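Local atomic coordinates of excinuclease ABC, subunit A. (Deinococcus radiodurans, PDB entry 2VF7), a protein that probably uses ATP binding and hydrolysis to recognise damaged DNA in nucleotide excision repair, as a zinc-containing UvrA protein of the ABC ATPase superfamily. Residues V508-L513 and V540-V545; S534-L539 and V789-Q794; E504-T509 and N515-F520. The protein carries 1 engineered substitution. All blocks are in the same frame, centred on the assembly; numbering follows the deposited sequence. Where two conformers were deposited one is given.

Contact 1: V508-L513 and V540-V545. With ADP (adenosine-5'-diphosphate), chain D.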
loop_
_atom_site.group_PDB
_atom_site.type_symbol
_atom_site.label_atom_id
_atom_site.label_comp_id
_atom_site.label_asym_id
_atom_site.label_seq_id
_atom_site.Cartn_x
_atom_site.Cartn_y
_atom_site.Cartn_z
ATOM N N VAL A 508 -10.942 9.721 46.783
ATOM C CA VAL A 508 -10.694 9.596 45.356
ATOM C C VAL A 508 -10.226 8.178 45.014
ATOM O O VAL A 508 -9.035 7.876 45.120
ATOM C CB VAL A 508 -9.641 10.651 44.872
ATOM C CG1 VAL A 508 -9.544 10.676 43.353
ATOM C CG2 VAL A 508 -9.978 12.042 45.395
ATOM N N THR A 509 -11.166 7.311 44.625
ATOM C CA THR A 509 -10.836 5.964 44.129
ATOM C C THR A 509 -10.889 5.936 42.595
ATOM O O THR A 509 -11.875 6.376 41.992
ATOM C CB THR A 509 -11.741 4.848 44.754
ATOM O OG1 THR A 509 -11.724 4.949 46.185
ATOM C CG2 THR A 509 -11.250 3.446 44.352
ATOM N N ARG A 510 -9.817 5.435 41.980
ATOM C CA ARG A 510 -9.614 5.498 40.521
ATOM C C ARG A 510 -8.203 5.010 40.167
ATOM O O ARG A 510 -7.200 5.567 40.643
ATOM C CB ARG A 510 -9.824 6.932 40.010
ATOM C CG ARG A 510 -10.069 7.070 38.515
ATOM C CD ARG A 510 -11.291 7.954 38.246
ATOM N NE ARG A 510 -11.555 8.100 36.811
ATOM C CZ ARG A 510 -12.749 8.367 36.277
ATOM N NH1 ARG A 510 -13.819 8.508 37.052
ATOM N NH2 ARG A 510 -12.872 8.485 34.956
ATOM N N ASN A 511 -8.136 3.959 39.350
ATOM C CA ASN A 511 -6.863 3.379 38.911
ATOM C C ASN A 511 -5.943 3.070 40.086
ATOM O O ASN A 511 -6.239 2.162 40.864
ATOM C CB ASN A 511 -6.171 4.287 37.886
ATOM C CG ASN A 511 -7.017 4.536 36.662
ATOM O OD1 ASN A 511 -7.982 3.821 36.410
ATOM N ND2 ASN A 511 -6.656 5.552 35.887
ATOM N N ASN A 512 -4.859 3.838 40.237
ATOM C CA ASN A 512 -3.892 3.621 41.337
ATOM C C ASN A 512 -4.081 4.459 42.623
ATOM O O ASN A 512 -3.268 4.377 43.549
ATOM C CB ASN A 512 -2.441 3.689 40.830
ATOM C CG ASN A 512 -1.964 5.104 40.566
ATOM O OD1 ASN A 512 -2.732 5.972 40.151
ATOM N ND2 ASN A 512 -0.673 5.332 40.779
ATOM N N LEU A 513 -5.160 5.240 42.675
ATOM C CA LEU A 513 -5.518 6.007 43.862
ATOM C C LEU A 513 -6.589 5.246 44.638
ATOM O O LEU A 513 -7.660 4.974 44.101
ATOM C CB LEU A 513 -6.057 7.391 43.472
ATOM C CG LEU A 513 -5.477 8.174 42.282
ATOM C CD1 LEU A 513 -6.272 9.438 42.072
ATOM C CD2 LEU A 513 -4.005 8.516 42.456
ATOM N N VAL A 540 -6.373 14.973 38.481
ATOM C CA VAL A 540 -6.757 16.312 38.024
ATOM C C VAL A 540 -7.698 16.280 36.833
ATOM O O VAL A 540 -8.795 16.814 36.903
ATOM C CB VAL A 540 -5.515 17.179 37.686
ATOM C CG1 VAL A 540 -5.929 18.555 37.186
ATOM C CG2 VAL A 540 -4.590 17.298 38.899
ATOM N N SER A 541 -7.260 15.653 35.743
ATOM C CA SER A 541 -8.053 15.587 34.519
ATOM C C SER A 541 -9.256 14.663 34.650
ATOM O O SER A 541 -10.371 15.021 34.265
ATOM C CB SER A 541 -7.182 15.189 33.326
ATOM O OG SER A 541 -6.213 16.193 33.082
ATOM N N GLN A 542 -9.044 13.480 35.201
ATOM C CA GLN A 542 -10.141 12.528 35.338
ATOM C C GLN A 542 -11.004 12.786 36.570
ATOM O O GLN A 542 -12.151 13.162 36.434
ATOM C CB GLN A 542 -9.626 11.087 35.268
ATOM C CG GLN A 542 -8.842 10.797 33.973
ATOM C CD GLN A 542 -8.178 9.431 33.973
ATOM O OE1 GLN A 542 -8.760 8.444 34.448
ATOM N NE2 GLN A 542 -6.960 9.359 33.433
ATOM N N ALA A 543 -10.453 12.621 37.766
ATOM C CA ALA A 543 -11.252 12.679 39.002
ATOM C C ALA A 543 -11.798 14.057 39.346
ATOM O O ALA A 543 -12.991 14.201 39.608
ATOM C CB ALA A 543 -10.468 12.113 40.188
ATOM N N LEU A 544 -10.935 15.067 39.362
ATOM C CA LEU A 544 -11.382 16.405 39.709
ATOM C C LEU A 544 -12.489 16.825 38.757
ATOM O O LEU A 544 -13.621 17.025 39.180
ATOM C CB LEU A 544 -10.231 17.415 39.675
ATOM C CG LEU A 544 -10.612 18.862 40.038
ATOM C CD1 LEU A 544 -11.263 18.937 41.411
ATOM C CD2 LEU A 544 -9.421 19.786 39.993
ATOM N N VAL A 545 -12.154 16.908 37.472
ATOM C CA VAL A 545 -13.049 17.412 36.432
ATOM C C VAL A 545 -14.450 16.790 36.452
ATOM O O VAL A 545 -15.450 17.513 36.443
ATOM C CB VAL A 545 -12.400 17.277 35.026
ATOM C CG1 VAL A 545 -13.414 17.510 33.919
ATOM C CG2 VAL A 545 -11.262 18.251 34.890
HETATM P PB ADP D . 0.367 10.360 35.068
HETATM O O1B ADP D . 1.304 9.929 33.969
HETATM O O2B ADP D . -0.776 11.245 34.657
HETATM O O3B ADP D . 1.132 10.858 36.263
HETATM P PA ADP D . -1.900 8.555 35.242
HETATM O O1A ADP D . -1.979 7.911 33.895
HETATM O O2A ADP D . -2.832 9.663 35.613
HETATM O O3A ADP D . -0.380 9.006 35.564
HETATM O "O5'" ADP D . -2.217 7.351 36.273
HETATM C "C5'" ADP D . -1.239 6.373 36.603
HETATM C "C4'" ADP D . -1.818 4.977 36.766
HETATM O "O4'" ADP D . -3.174 4.915 36.331
HETATM C "C3'" ADP D . -1.039 4.040 35.863
HETATM O "O3'" ADP D . -0.857 2.786 36.517
HETATM C "C2'" ADP D . -1.920 3.884 34.638
HETATM O "O2'" ADP D . -1.692 2.669 33.911
HETATM C "C1'" ADP D . -3.312 3.998 35.228
HETATM N N9 ADP D . -4.269 4.501 34.212
HETATM C C8 ADP D . -4.415 5.792 33.831
HETATM N N7 ADP D . -5.377 5.930 32.889
HETATM C C5 ADP D . -5.856 4.688 32.650
HETATM C C6 ADP D . -6.891 4.099 31.761
HETATM N N6 ADP D . -7.605 4.896 30.927
HETATM N N1 ADP D . -7.094 2.760 31.813
HETATM C C2 ADP D . -6.378 1.958 32.634
HETATM N N3 ADP D . -5.424 2.424 33.470
HETATM C C4 ADP D . -5.124 3.753 33.522
#

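Contact 2: S534-L539 and V789-Q794. With ADP (adenosine-5'-diphosphate), chain D.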
loop_
_atom_site.group_PDB
_atom_site.type_symbol
_atom_site.label_atom_id
_atom_site.label_comp_id
_atom_site.label_asym_id
_atom_site.label_seq_id
_atom_site.Cartn_x
_atom_site.Cartn_y
_atom_site.Cartn_z
ATOM N N SER A 534 2.308 8.361 37.874
ATOM C CA SER A 534 2.007 8.681 39.280
ATOM C C SER A 534 0.520 8.724 39.566
ATOM O O SER A 534 0.041 7.999 40.431
ATOM C CB SER A 534 2.591 10.034 39.652
ATOM O OG SER A 534 3.997 9.971 39.668
ATOM N N GLY A 535 -0.206 9.595 38.860
ATOM C CA GLY A 535 -1.643 9.748 39.075
ATOM C C GLY A 535 -2.180 11.162 38.966
ATOM O O GLY A 535 -3.342 11.404 39.247
ATOM N N LYS A 536 -1.331 12.090 38.543
ATOM C CA LYS A 536 -1.683 13.505 38.332
ATOM C C LYS A 536 -2.866 13.665 37.385
ATOM O O LYS A 536 -3.882 14.292 37.705
ATOM C CB LYS A 536 -0.476 14.243 37.725
ATOM C CG LYS A 536 0.868 13.746 38.178
ATOM C CD LYS A 536 1.949 14.589 37.572
ATOM C CE LYS A 536 2.197 14.268 36.100
ATOM N NZ LYS A 536 2.912 12.972 35.973
ATOM N N SER A 537 -2.709 13.098 36.197
ATOM C CA SER A 537 -3.765 13.018 35.216
ATOM C C SER A 537 -5.023 12.309 35.750
ATOM O O SER A 537 -6.146 12.741 35.466
ATOM C CB SER A 537 -3.206 12.394 33.924
ATOM O OG SER A 537 -4.172 11.644 33.223
ATOM N N THR A 538 -4.832 11.252 36.541
ATOM C CA THR A 538 -5.936 10.518 37.177
ATOM C C THR A 538 -6.634 11.354 38.247
ATOM O O THR A 538 -7.850 11.271 38.397
ATOM C CB THR A 538 -5.466 9.170 37.791
ATOM O OG1 THR A 538 -4.585 8.501 36.881
ATOM C CG2 THR A 538 -6.629 8.257 38.058
ATOM N N LEU A 539 -5.867 12.151 38.994
ATOM C CA LEU A 539 -6.418 13.063 40.000
ATOM C C LEU A 539 -7.082 14.298 39.390
ATOM O O LEU A 539 -8.218 14.620 39.728
ATOM C CB LEU A 539 -5.333 13.499 40.982
ATOM C CG LEU A 539 -5.709 14.452 42.128
ATOM C CD1 LEU A 539 -6.607 13.795 43.160
ATOM C CD2 LEU A 539 -4.460 14.987 42.792
ATOM N N VAL A 789 -1.831 20.373 35.532
ATOM C CA VAL A 789 -0.895 19.238 35.586
ATOM C C VAL A 789 0.372 19.575 34.790
ATOM O O VAL A 789 0.305 19.944 33.628
ATOM C CB VAL A 789 -1.555 17.864 35.238
ATOM C CG1 VAL A 789 -2.968 18.043 34.698
ATOM C CG2 VAL A 789 -0.657 16.971 34.345
ATOM N N GLU A 790 1.521 19.494 35.452
ATOM C CA GLU A 790 2.720 20.170 34.982
ATOM C C GLU A 790 3.977 19.303 35.155
ATOM O O GLU A 790 4.122 18.603 36.156
ATOM C CB GLU A 790 2.841 21.503 35.719
ATOM C CG GLU A 790 3.914 22.445 35.232
ATOM C CD GLU A 790 3.826 22.737 33.750
ATOM O OE1 GLU A 790 2.845 23.406 33.301
ATOM O OE2 GLU A 790 4.758 22.279 33.041
ATOM N N HIS A 791 4.869 19.361 34.165
ATOM C CA HIS A 791 6.046 18.487 34.080
ATOM C C HIS A 791 7.371 19.247 34.079
ATOM O O HIS A 791 8.419 18.655 34.337
ATOM C CB HIS A 791 5.985 17.594 32.821
ATOM C CG HIS A 791 4.744 16.761 32.724
ATOM N ND1 HIS A 791 3.638 17.149 31.993
ATOM C CD2 HIS A 791 4.428 15.562 33.273
ATOM C CE1 HIS A 791 2.695 16.229 32.097
ATOM N NE2 HIS A 791 3.148 15.254 32.868
ATOM N N LYS A 792 7.340 20.543 33.779
ATOM C CA LYS A 792 8.573 21.323 33.766
ATOM C C LYS A 792 8.700 22.343 34.890
ATOM O O LYS A 792 7.771 23.091 35.208
ATOM C CB LYS A 792 8.839 21.955 32.391
ATOM C CG LYS A 792 7.715 22.783 31.821
ATOM C CD LYS A 792 8.095 23.334 30.440
ATOM C CE LYS A 792 7.767 22.364 29.298
ATOM N NZ LYS A 792 7.842 23.036 27.945
ATOM N N MET A 793 9.890 22.365 35.468
ATOM C CA MET A 793 10.166 23.088 36.683
ATOM C C MET A 793 10.213 24.586 36.475
ATOM O O MET A 793 10.079 25.334 37.427
ATOM C CB MET A 793 11.459 22.564 37.310
ATOM C CG MET A 793 11.413 21.068 37.679
ATOM S SD MET A 793 10.009 20.574 38.714
ATOM C CE MET A 793 9.549 18.981 38.021
ATOM N N GLN A 794 10.387 25.016 35.226
ATOM C CA GLN A 794 10.326 26.438 34.846
ATOM C C GLN A 794 8.974 27.026 35.246
ATOM O O GLN A 794 8.905 28.103 35.824
ATOM C CB GLN A 794 10.556 26.613 33.323
ATOM C CG GLN A 794 10.610 28.082 32.819
ATOM C CD GLN A 794 10.544 28.212 31.282
ATOM O OE1 GLN A 794 10.109 27.286 30.575
ATOM N NE2 GLN A 794 10.958 29.369 30.764
HETATM P PB ADP D . 0.367 10.360 35.068
HETATM O O1B ADP D . 1.304 9.929 33.969
HETATM O O2B ADP D . -0.776 11.245 34.657
HETATM O O3B ADP D . 1.132 10.858 36.263
HETATM P PA ADP D . -1.900 8.555 35.242
HETATM O O1A ADP D . -1.979 7.911 33.895
HETATM O O2A ADP D . -2.832 9.663 35.613
HETATM O O3A ADP D . -0.380 9.006 35.564
HETATM O "O5'" ADP D . -2.217 7.351 36.273
HETATM C "C5'" ADP D . -1.239 6.373 36.603
HETATM C "C4'" ADP D . -1.818 4.977 36.766
HETATM O "O4'" ADP D . -3.174 4.915 36.331
HETATM C "C3'" ADP D . -1.039 4.040 35.863
HETATM O "O3'" ADP D . -0.857 2.786 36.517
HETATM C "C2'" ADP D . -1.920 3.884 34.638
HETATM O "O2'" ADP D . -1.692 2.669 33.911
HETATM C "C1'" ADP D . -3.312 3.998 35.228
HETATM N N9 ADP D . -4.269 4.501 34.212
HETATM C C8 ADP D . -4.415 5.792 33.831
HETATM N N7 ADP D . -5.377 5.930 32.889
HETATM C C5 ADP D . -5.856 4.688 32.650
HETATM C C6 ADP D . -6.891 4.099 31.761
HETATM N N6 ADP D . -7.605 4.896 30.927
HETATM N N1 ADP D . -7.094 2.760 31.813
HETATM C C2 ADP D . -6.378 1.958 32.634
HETATM N N3 ADP D . -5.424 2.424 33.470
HETATM C C4 ADP D . -5.124 3.753 33.522
HETATM O O HOH W 1 3.744 12.587 33.351
#

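Contact 3: E504-T509 and N515-F520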
loop_
_atom_site.group_PDB
_atom_site.type_symbol
_atom_site.label_atom_id
_atom_site.label_comp_id
_atom_site.label_asym_id
_atom_site.label_seq_id
_atom_site.Cartn_x
_atom_site.Cartn_y
_atom_site.Cartn_z
ATOM N N GLU A 504 -11.993 20.839 48.504
ATOM C CA GLU A 504 -11.662 19.499 49.011
ATOM C C GLU A 504 -12.148 18.397 48.061
ATOM O O GLU A 504 -13.335 18.335 47.708
ATOM C CB GLU A 504 -12.248 19.287 50.419
ATOM C CG GLU A 504 -11.763 20.287 51.486
ATOM C CD GLU A 504 -12.343 20.026 52.879
ATOM O OE1 GLU A 504 -13.298 19.216 52.996
ATOM O OE2 GLU A 504 -11.847 20.633 53.868
ATOM N N LEU A 505 -11.212 17.553 47.630
ATOM C CA LEU A 505 -11.521 16.343 46.864
ATOM C C LEU A 505 -11.145 15.136 47.734
ATOM O O LEU A 505 -9.964 14.787 47.873
ATOM C CB LEU A 505 -10.746 16.320 45.543
ATOM C CG LEU A 505 -11.361 15.905 44.194
ATOM C CD1 LEU A 505 -10.245 15.591 43.230
ATOM C CD2 LEU A 505 -12.304 14.721 44.267
ATOM N N ASN A 506 -12.166 14.531 48.340
ATOM C CA ASN A 506 -12.005 13.434 49.285
ATOM C C ASN A 506 -12.476 12.089 48.722
ATOM O O ASN A 506 -13.412 12.032 47.917
ATOM C CB ASN A 506 -12.768 13.747 50.577
ATOM C CG ASN A 506 -12.338 15.064 51.216
ATOM O OD1 ASN A 506 -11.169 15.245 51.578
ATOM N ND2 ASN A 506 -13.286 15.987 51.363
ATOM N N GLY A 507 -11.811 11.017 49.153
ATOM C CA GLY A 507 -12.206 9.641 48.829
ATOM C C GLY A 507 -12.062 9.294 47.365
ATOM O O GLY A 507 -12.938 8.651 46.780
ATOM N N VAL A 508 -10.942 9.721 46.783
ATOM C CA VAL A 508 -10.694 9.596 45.356
ATOM C C VAL A 508 -10.226 8.178 45.014
ATOM O O VAL A 508 -9.035 7.876 45.120
ATOM C CB VAL A 508 -9.641 10.651 44.872
ATOM C CG1 VAL A 508 -9.544 10.676 43.353
ATOM C CG2 VAL A 508 -9.978 12.042 45.395
ATOM N N THR A 509 -11.166 7.311 44.625
ATOM C CA THR A 509 -10.836 5.964 44.129
ATOM C C THR A 509 -10.889 5.936 42.595
ATOM O O THR A 509 -11.875 6.376 41.992
ATOM C CB THR A 509 -11.741 4.848 44.754
ATOM O OG1 THR A 509 -11.724 4.949 46.185
ATOM C CG2 THR A 509 -11.250 3.446 44.352
ATOM N N ASN A 515 -8.547 5.483 48.582
ATOM C CA ASN A 515 -9.265 6.638 49.131
ATOM C C ASN A 515 -8.341 7.783 49.580
ATOM O O ASN A 515 -8.036 7.947 50.768
ATOM C CB ASN A 515 -10.312 6.245 50.202
ATOM C CG ASN A 515 -9.838 5.131 51.154
ATOM O OD1 ASN A 515 -8.986 4.303 50.810
ATOM N ND2 ASN A 515 -10.426 5.095 52.351
ATOM N N LEU A 516 -7.915 8.561 48.588
ATOM C CA LEU A 516 -7.001 9.690 48.737
ATOM C C LEU A 516 -7.756 11.002 48.914
ATOM O O LEU A 516 -8.658 11.304 48.147
ATOM C CB LEU A 516 -6.099 9.791 47.494
ATOM C CG LEU A 516 -5.292 11.075 47.264
ATOM C CD1 LEU A 516 -4.061 11.108 48.153
ATOM C CD2 LEU A 516 -4.897 11.221 45.800
ATOM N N ASP A 517 -7.367 11.768 49.931
ATOM C CA ASP A 517 -7.934 13.095 50.226
ATOM C C ASP A 517 -6.913 14.204 49.928
ATOM O O ASP A 517 -5.780 14.168 50.425
ATOM C CB ASP A 517 -8.372 13.188 51.697
ATOM C CG ASP A 517 -9.214 11.992 52.155
ATOM O OD1 ASP A 517 -9.325 11.785 53.383
ATOM O OD2 ASP A 517 -9.771 11.259 51.313
ATOM N N VAL A 518 -7.330 15.194 49.146
ATOM C CA VAL A 518 -6.434 16.242 48.645
ATOM C C VAL A 518 -7.121 17.629 48.664
ATOM O O VAL A 518 -8.352 17.728 48.530
ATOM C CB VAL A 518 -5.904 15.870 47.224
ATOM C CG1 VAL A 518 -6.959 16.097 46.175
ATOM C CG2 VAL A 518 -4.641 16.633 46.882
ATOM N N ARG A 519 -6.330 18.687 48.855
ATOM C CA ARG A 519 -6.865 20.052 48.883
ATOM C C ARG A 519 -6.282 20.944 47.793
ATOM O O ARG A 519 -5.072 20.962 47.581
ATOM C CB ARG A 519 -6.640 20.703 50.248
ATOM C CG ARG A 519 -7.228 19.938 51.429
ATOM C CD ARG A 519 -8.016 20.852 52.356
ATOM N NE ARG A 519 -7.174 21.740 53.158
ATOM C CZ ARG A 519 -7.638 22.711 53.947
ATOM N NH1 ARG A 519 -8.948 22.937 54.039
ATOM N NH2 ARG A 519 -6.792 23.463 54.650
ATOM N N PHE A 520 -7.146 21.685 47.104
ATOM C CA PHE A 520 -6.697 22.665 46.112
ATOM C C PHE A 520 -7.105 24.067 46.568
ATOM O O PHE A 520 -8.280 24.308 46.768
ATOM C CB PHE A 520 -7.320 22.404 44.731
ATOM C CG PHE A 520 -7.097 21.011 44.185
ATOM C CD1 PHE A 520 -8.061 20.012 44.368
ATOM C CD2 PHE A 520 -5.954 20.710 43.431
ATOM C CE1 PHE A 520 -7.877 18.725 43.842
ATOM C CE2 PHE A 520 -5.766 19.429 42.894
ATOM C CZ PHE A 520 -6.723 18.435 43.107
#

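Contact 1: V508-L513 and V540-V545
Val508 and Ala543 make the tight end of this contact, where the antiparallel sheet of the ABC ATPase fold lies against the helix that follows the P-loop. Val508 CG1 is anti to the backbone N (chi1 -171°), which carries it to 3.6 Å from Ala543 CB. Both residues are buried, and the small methyl of alanine suits a place where the helix comes close to the strand: a branched valine fills one side and little bulk is needed on the other.

Toward the nucleotide the packing gives way to a looser, polar and more open side. The guanidinium of Arg510 and the amide of Gln542 have their planes 71° apart. Gln542 OE1 lies at the guanidinium edge, in its plane, but is 3.7 Å from Arg510 NE, so any attraction is probably a weak electrostatic one. Arg510 also forms a long, weak ion pair with Asp546, farther along the helix. With an alanine here, Gln542 OE1 and the carboxylate of Asp546 would probably lose their positive neighbour, and the glutamine amide would be freer to turn.

Beyond Arg510 the chain reverses in a type II' beta turn, closed by Leu513 N to Arg510 O at 2.9 Å. Asn511 takes its second position with a positive phi of 52°, a position most often glycine's, which asparagine can occupy more readily than most other residues. The next residue, Asn512, uses ND2 to bond the carbonyl oxygens of Ser534 and Gly810, tying the turn to the P-loop. Gln542 and Asn511 both reach the ADP: Gln542 NE2 approaches N7 to 3.8 Å, while Asn511 ND2 lies above the imidazole part of the adenine, 3.1 Å from C8 of the ADP.

Contact 2: S534-L539 and V789-Q794
Lys536 meets Val789 and His791 on its way to the phosphates of ADP, as the lysine of a P-loop (Walker A motif). CB stands 4.0 Å from O3B of the ADP, and CG draws in to 3.5 Å from that same O3B. The chain bends about CG-CD and again about CD-CE (chi3 -76°, chi4 -74°), curling round the oxygen instead of running past it, with Lys536 CD 4.0 Å from ADP O3B. At the bend CE touches both partners, 4.3 Å from Val789 CG2 and 3.5 Å from His791 NE2, the ring being approached obliquely. NZ then bonds ADP O3B at 2.8 Å, Gly530 O and a water, which His791 NE2 reaches more weakly. A long, flexible chain ending in an ammonium suits this place, since it can wrap an anionic oxygen while CE lies against a valine methyl. Gly535 N adds a second bond to O3B; with phi at 143° a side chain on Gly535 would collide with the preceding carbonyl oxygen. His791 occupies the position expected of the ABC switch (H-loop) histidine. It follows strand 785-789, which runs parallel between strands 525-529 and 753-758, while Val789 packs on Val540 and Ser541 of helix 536-551.

Contact 3: E504-T509 and N515-F520
Leu505 and Val518 face each other as an antiparallel hydrogen-bonded pair within the ladder between strands 502-510 and 516-521. Leu505 N gives a nearly straight bond to Val518 O at 3.0 Å, and Val518 N returns one to Leu505 O, also 3.0 Å, with the donor tilted from the carbonyl plane. Their side chains lie on the same buried face, Leu505 CB 3.8 Å from Val518 CG1. Leu505 CD1 reaches on to the edge of the Phe520 ring, 4.0 Å from CE1 of Phe520. Aliphatic and aromatic residues fit here because this face is turned to the protein interior.

The other face is polar. Glu504 and Arg519, a non-hydrogen-bonded pair, run side by side and point the same way; in the conformer given, Glu504 OE2 and Arg519 NH1 form a long salt bridge of 3.7 Å, a doubtful grip because the arginine has a second conformer.

At Gly507 the first strand turns a corner with positive phi (67°), a conformation glycine adopts readily. Its N-H is bonded by Asp517 OD2 at 3.0 Å, on the anti side of the carboxylate and 29° out of its plane. Asp517 CG is anti to the carbonyl carbon (chi1 -48°), beside its own N, from where OD2 meets Gly507 N; an aspartate, short enough to stay beside the backbone, offers an acceptor at the corner. Past it, Val508 N bonds Leu516 O at 3.1 Å.

Farther out, Leu539 and Leu544 of helix 536-551 press on Leu505, with Leu539 also meeting Val518, while Leu803 and Leu816, from the large mixed sheet, meet Val518. Strand 575-578 continues the sheet beyond strand 502-510. A hairpin of this kind, packed over the P-loop helix, belongs to the antiparallel beta subdomain of ABC-type nucleotide-binding domains.

Helix 536-551 joins all three contacts: contact 2 uses its first turn, contact 1 its next turns, and contact 3 packs on it through Leu539 and Leu544. Contact 2 is buried and joins segments far apart in the sequence, through a lysine that binds phosphate and meets the other segment by packing and a shared water. Contacts 1 and 3 are partly buried and share Val508 and Thr509 of strand 502-510; in contact 3 backbone pairing dominates, whereas contact 1 relies on side-chain packing and soft polar approaches. Contacts 1 and 2 both touch ADP, one at the base and sugar, the other at the phosphates, and turn and P-loop are tied together. Contact 3 stands back from the nucleotide.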